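Local coordinates for large ribosomal subunit protein uL10 (Thermotoga maritima, PDB 1ZAV), which probably forms part of the ribosomal stalk, binding large-subunit rRNA and L7/L12 dimers and taking part in the ribosome's interaction with GTP-bound translation factors, at residues E71-T83 with L114-A126. Numbering follows the deposited sequence.
Sequences EYEGYEEFLKGPT and LKGGFLEGKKFTA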
loop_
_atom_site.group_PDB
_atom_site.type_symbol
_atom_site.label_atom_id
_atom_site.label_comp_id
_atom_site.label_asym_id
_atom_site.label_seq_id
_atom_site.Cartn_x
_atom_site.Cartn_y
_atom_site.Cartn_z
ATOM N N GLU A 71 4.489 26.712 20.100
ATOM C CA GLU A 71 3.254 25.986 20.380
ATOM C C GLU A 71 3.276 24.487 20.065
ATOM O O GLU A 71 2.343 23.940 19.472
ATOM C CB GLU A 71 2.077 26.681 19.685
ATOM C CG GLU A 71 1.969 28.144 20.119
ATOM C CD GLU A 71 0.667 28.816 19.728
ATOM O OE1 GLU A 71 0.567 30.045 19.920
ATOM O OE2 GLU A 71 -0.254 28.128 19.238
ATOM N N TYR A 72 4.359 23.836 20.472
ATOM C CA TYR A 72 4.497 22.395 20.295
ATOM C C TYR A 72 4.115 21.736 21.619
ATOM O O TYR A 72 4.245 22.343 22.681
ATOM C CB TYR A 72 5.941 22.019 19.960
ATOM C CG TYR A 72 6.334 22.279 18.528
ATOM C CD1 TYR A 72 6.573 23.576 18.071
ATOM C CD2 TYR A 72 6.456 21.226 17.623
ATOM C CE1 TYR A 72 6.928 23.817 16.740
ATOM C CE2 TYR A 72 6.809 21.457 16.291
ATOM C CZ TYR A 72 7.043 22.753 15.858
ATOM O OH TYR A 72 7.385 22.979 14.545
ATOM N N GLU A 73 3.639 20.499 21.554
ATOM C CA GLU A 73 3.282 19.771 22.765
ATOM C C GLU A 73 3.806 18.344 22.688
ATOM O O GLU A 73 4.019 17.821 21.595
ATOM C CB GLU A 73 1.767 19.751 22.961
ATOM C CG GLU A 73 1.139 21.126 23.044
ATOM C CD GLU A 73 -0.162 21.112 23.817
ATOM O OE1 GLU A 73 -0.110 20.938 25.055
ATOM O OE2 GLU A 73 -1.232 21.267 23.190
ATOM N N GLY A 74 4.018 17.736 23.854
ATOM C CA GLY A 74 4.512 16.370 23.921
ATOM C C GLY A 74 5.928 16.148 23.408
ATOM O O GLY A 74 6.218 15.101 22.832
ATOM N N TYR A 75 6.810 17.121 23.630
ATOM C CA TYR A 75 8.205 17.042 23.179
ATOM C C TYR A 75 9.180 16.876 24.345
ATOM O O TYR A 75 10.351 16.525 24.150
ATOM C CB TYR A 75 8.555 18.315 22.408
ATOM C CG TYR A 75 8.327 19.573 23.218
ATOM C CD1 TYR A 75 9.263 19.997 24.161
ATOM C CD2 TYR A 75 7.150 20.313 23.079
ATOM C CE1 TYR A 75 9.037 21.122 24.947
ATOM C CE2 TYR A 75 6.914 21.441 23.859
ATOM C CZ TYR A 75 7.858 21.837 24.792
ATOM O OH TYR A 75 7.625 22.934 25.582
ATOM N N GLU A 76 8.695 17.133 25.557
ATOM C CA GLU A 76 9.520 17.040 26.762
ATOM C C GLU A 76 10.322 15.740 26.880
ATOM O O GLU A 76 11.467 15.745 27.344
ATOM C CB GLU A 76 8.651 17.212 28.012
ATOM C CG GLU A 76 7.906 18.544 28.108
ATOM C CD GLU A 76 6.650 18.607 27.244
ATOM O OE1 GLU A 76 5.940 19.635 27.305
ATOM O OE2 GLU A 76 6.366 17.641 26.507
ATOM N N GLU A 77 9.720 14.632 26.469
ATOM C CA GLU A 77 10.389 13.334 26.539
ATOM C C GLU A 77 11.605 13.254 25.620
ATOM O O GLU A 77 12.434 12.355 25.754
ATOM C CB GLU A 77 9.409 12.210 26.183
ATOM C CG GLU A 77 8.640 12.438 24.898
ATOM C CD GLU A 77 7.980 11.173 24.391
ATOM O OE1 GLU A 77 7.076 11.269 23.537
ATOM O OE2 GLU A 77 8.375 10.076 24.841
ATOM N N PHE A 78 11.704 14.200 24.689
ATOM C CA PHE A 78 12.817 14.243 23.738
ATOM C C PHE A 78 14.004 15.071 24.234
ATOM O O PHE A 78 15.076 15.037 23.628
ATOM C CB PHE A 78 12.352 14.841 22.402
ATOM C CG PHE A 78 11.316 14.017 21.681
ATOM C CD1 PHE A 78 10.238 14.637 21.053
ATOM C CD2 PHE A 78 11.435 12.631 21.592
ATOM C CE1 PHE A 78 9.293 13.893 20.351
ATOM C CE2 PHE A 78 10.490 11.876 20.888
ATOM C CZ PHE A 78 9.420 12.508 20.266
ATOM N N LEU A 79 13.819 15.807 25.329
ATOM C CA LEU A 79 14.874 16.678 25.840
ATOM C C LEU A 79 15.584 16.219 27.108
ATOM O O LEU A 79 16.085 17.042 27.876
ATOM C CB LEU A 79 14.309 18.083 26.064
ATOM C CG LEU A 79 13.575 18.692 24.871
ATOM C CD1 LEU A 79 13.024 20.058 25.264
ATOM C CD2 LEU A 79 14.518 18.802 23.674
ATOM N N LYS A 80 15.639 14.913 27.324
ATOM C CA LYS A 80 16.300 14.380 28.504
ATOM C C LYS A 80 17.792 14.209 28.249
ATOM O O LYS A 80 18.215 13.257 27.592
ATOM C CB LYS A 80 15.668 13.040 28.900
ATOM C CG LYS A 80 14.228 13.157 29.398
ATOM C CD LYS A 80 14.147 14.023 30.653
ATOM C CE LYS A 80 12.746 14.029 31.262
ATOM N NZ LYS A 80 11.723 14.675 30.392
ATOM N N GLY A 81 18.581 15.149 28.768
ATOM C CA GLY A 81 20.022 15.101 28.600
ATOM C C GLY A 81 20.470 15.928 27.411
ATOM O O GLY A 81 19.627 16.407 26.652
ATOM N N PRO A 82 21.787 16.124 27.222
ATOM C CA PRO A 82 22.284 16.912 26.084
ATOM C C PRO A 82 21.672 16.402 24.781
ATOM O O PRO A 82 21.767 15.215 24.458
ATOM C CB PRO A 82 23.800 16.716 26.158
ATOM C CG PRO A 82 23.950 15.408 26.894
ATOM C CD PRO A 82 22.901 15.507 27.959
ATOM N N THR A 83 21.039 17.302 24.042
ATOM C CA THR A 83 20.368 16.923 22.808
ATOM C C THR A 83 20.684 17.814 21.621
ATOM O O THR A 83 20.666 19.040 21.721
ATOM C CB THR A 83 18.847 16.923 23.012
ATOM O OG1 THR A 83 18.522 16.158 24.180
ATOM C CG2 THR A 83 18.148 16.320 21.803
ATOM N N LEU A 114 18.553 8.105 18.358
ATOM C CA LEU A 114 17.740 8.922 17.471
ATOM C C LEU A 114 16.359 8.849 18.115
ATOM O O LEU A 114 15.512 8.033 17.757
ATOM C CB LEU A 114 17.720 8.349 16.053
ATOM C CG LEU A 114 19.084 8.259 15.360
ATOM C CD1 LEU A 114 18.900 7.801 13.926
ATOM C CD2 LEU A 114 19.776 9.612 15.396
ATOM N N LYS A 115 16.164 9.742 19.074
ATOM C CA LYS A 115 14.969 9.828 19.910
ATOM C C LYS A 115 13.572 10.086 19.355
ATOM O O LYS A 115 12.584 9.749 20.013
ATOM C CB LYS A 115 15.264 10.829 21.021
ATOM C CG LYS A 115 16.471 10.431 21.836
ATOM C CD LYS A 115 16.662 11.282 23.073
ATOM C CE LYS A 115 17.256 12.639 22.757
ATOM N NZ LYS A 115 17.653 13.326 24.020
ATOM N N GLY A 116 13.471 10.673 18.166
ATOM C CA GLY A 116 12.164 10.971 17.597
ATOM C C GLY A 116 12.050 12.453 17.278
ATOM O O GLY A 116 13.065 13.148 17.214
ATOM N N GLY A 117 10.829 12.945 17.081
ATOM C CA GLY A 117 10.656 14.355 16.772
ATOM C C GLY A 117 9.320 14.669 16.127
ATOM O O GLY A 117 8.315 14.028 16.424
ATOM N N PHE A 118 9.310 15.661 15.243
ATOM C CA PHE A 118 8.093 16.054 14.556
ATOM C C PHE A 118 8.327 16.134 13.066
ATOM O O PHE A 118 9.298 16.741 12.602
ATOM C CB PHE A 118 7.597 17.417 15.059
ATOM C CG PHE A 118 7.278 17.443 16.521
ATOM C CD1 PHE A 118 8.273 17.692 17.461
ATOM C CD2 PHE A 118 5.977 17.198 16.963
ATOM C CE1 PHE A 118 7.978 17.698 18.828
ATOM C CE2 PHE A 118 5.675 17.201 18.317
ATOM C CZ PHE A 118 6.677 17.450 19.256
ATOM N N LEU A 119 7.425 15.531 12.310
ATOM C CA LEU A 119 7.541 15.536 10.863
ATOM C C LEU A 119 6.278 16.160 10.285
ATOM O O LEU A 119 5.179 15.635 10.460
ATOM C CB LEU A 119 7.731 14.105 10.347
ATOM C CG LEU A 119 8.444 13.928 9.000
ATOM C CD1 LEU A 119 8.683 12.440 8.756
ATOM C CD2 LEU A 119 7.614 14.525 7.872
ATOM N N GLU A 120 6.448 17.291 9.607
ATOM C CA GLU A 120 5.334 18.002 9.005
ATOM C C GLU A 120 4.201 18.193 10.013
ATOM O O GLU A 120 3.028 17.970 9.713
ATOM C CB GLU A 120 4.872 17.254 7.747
ATOM C CG GLU A 120 6.009 17.161 6.718
ATOM C CD GLU A 120 5.612 16.583 5.365
ATOM O OE1 GLU A 120 6.489 16.548 4.475
ATOM O OE2 GLU A 120 4.445 16.169 5.184
ATOM N N GLY A 121 4.582 18.607 11.219
ATOM C CA GLY A 121 3.615 18.852 12.272
ATOM C C GLY A 121 3.083 17.620 12.981
ATOM O O GLY A 121 2.121 17.717 13.750
ATOM N N LYS A 122 3.693 16.464 12.730
ATOM C CA LYS A 122 3.253 15.221 13.362
ATOM C C LYS A 122 4.368 14.644 14.220
ATOM O O LYS A 122 5.502 14.529 13.776
ATOM C CB LYS A 122 2.856 14.192 12.301
ATOM C CG LYS A 122 1.709 14.616 11.397
ATOM C CD LYS A 122 1.558 13.673 10.198
ATOM C CE LYS A 122 1.301 12.234 10.633
ATOM N NZ LYS A 122 1.113 11.316 9.471
ATOM N N LYS A 123 4.038 14.270 15.450
ATOM C CA LYS A 123 5.024 13.700 16.358
ATOM C C LYS A 123 5.345 12.260 15.955
ATOM O O LYS A 123 4.452 11.511 15.572
ATOM C CB LYS A 123 4.476 13.722 17.789
ATOM C CG LYS A 123 5.399 13.122 18.832
ATOM C CD LYS A 123 4.774 13.186 20.219
ATOM C CE LYS A 123 5.739 12.682 21.273
ATOM N NZ LYS A 123 5.180 12.780 22.649
ATOM N N PHE A 124 6.618 11.883 16.009
ATOM C CA PHE A 124 6.999 10.505 15.701
ATOM C C PHE A 124 7.967 10.044 16.779
ATOM O O PHE A 124 8.712 10.854 17.343
ATOM C CB PHE A 124 7.610 10.374 14.292
ATOM C CG PHE A 124 8.917 11.103 14.100
ATOM C CD1 PHE A 124 10.126 10.505 14.441
ATOM C CD2 PHE A 124 8.937 12.375 13.535
ATOM C CE1 PHE A 124 11.335 11.158 14.220
ATOM C CE2 PHE A 124 10.140 13.036 13.311
ATOM C CZ PHE A 124 11.344 12.424 13.654
ATOM N N THR A 125 7.933 8.750 17.094
ATOM C CA THR A 125 8.789 8.200 18.132
ATOM C C THR A 125 10.089 7.646 17.577
ATOM O O THR A 125 10.260 7.536 16.364
ATOM C CB THR A 125 8.076 7.068 18.893
ATOM O OG1 THR A 125 7.748 6.024 17.972
ATOM C CG2 THR A 125 6.796 7.587 19.545
ATOM N N ALA A 126 10.995 7.289 18.484
ATOM C CA ALA A 126 12.295 6.739 18.116
ATOM C C ALA A 126 12.171 5.532 17.187
ATOM O O ALA A 126 12.884 5.436 16.186
ATOM C CB ALA A 126 13.065 6.358 19.372
HETATM O O HOH W 1 15.282 12.569 25.884
HETATM O O HOH W 2 20.736 12.942 24.743
#
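The loop 71-83 crosses one face of the beta hairpin 114-126, coming closest where the CA atoms of Phe78 and Lys115 lie 6.2 Å apart. Phe78 lays its ring over the glycine pair. Gly117 N sits over one face, 3.5 Å from Phe78 CZ, and Phe78 CE2 lies 3.8 Å from Gly116 CA. Phe118 CE1 comes to the edge of the Phe78 ring, near its plane, 4.3 Å from Phe78 CE1. Tyr72 directs its edge at the Phe118 face, a T-shaped pair with planes at 73°, while Tyr75 CB meets the Phe118 rim. The hairpin turns through a type I' turn at Leu119-Lys122 and forms one edge of the antiparallel sheet, with 122-125 outermost. Helix 126-133 packs against its other face, through Leu119 and Phe124. Lys123, fully extended with CG anti to the backbone N (chi1 179°), reaches two acceptors. Its NZ bonds Gly74 O in the carbonyl plane and forms a salt bridge with Glu77 OE1 at 2.6 Å. Lys115 bends at chi3 (-77°) to bring NZ to Thr83 OG1 at 3.0 Å and Phe78 O at 3.1 Å. Two waters also lie within bonding distance, so its three N-H are shared among four acceptors. A leucine here would probably leave Phe78 O and Thr83 OG1 without their shared amine donor.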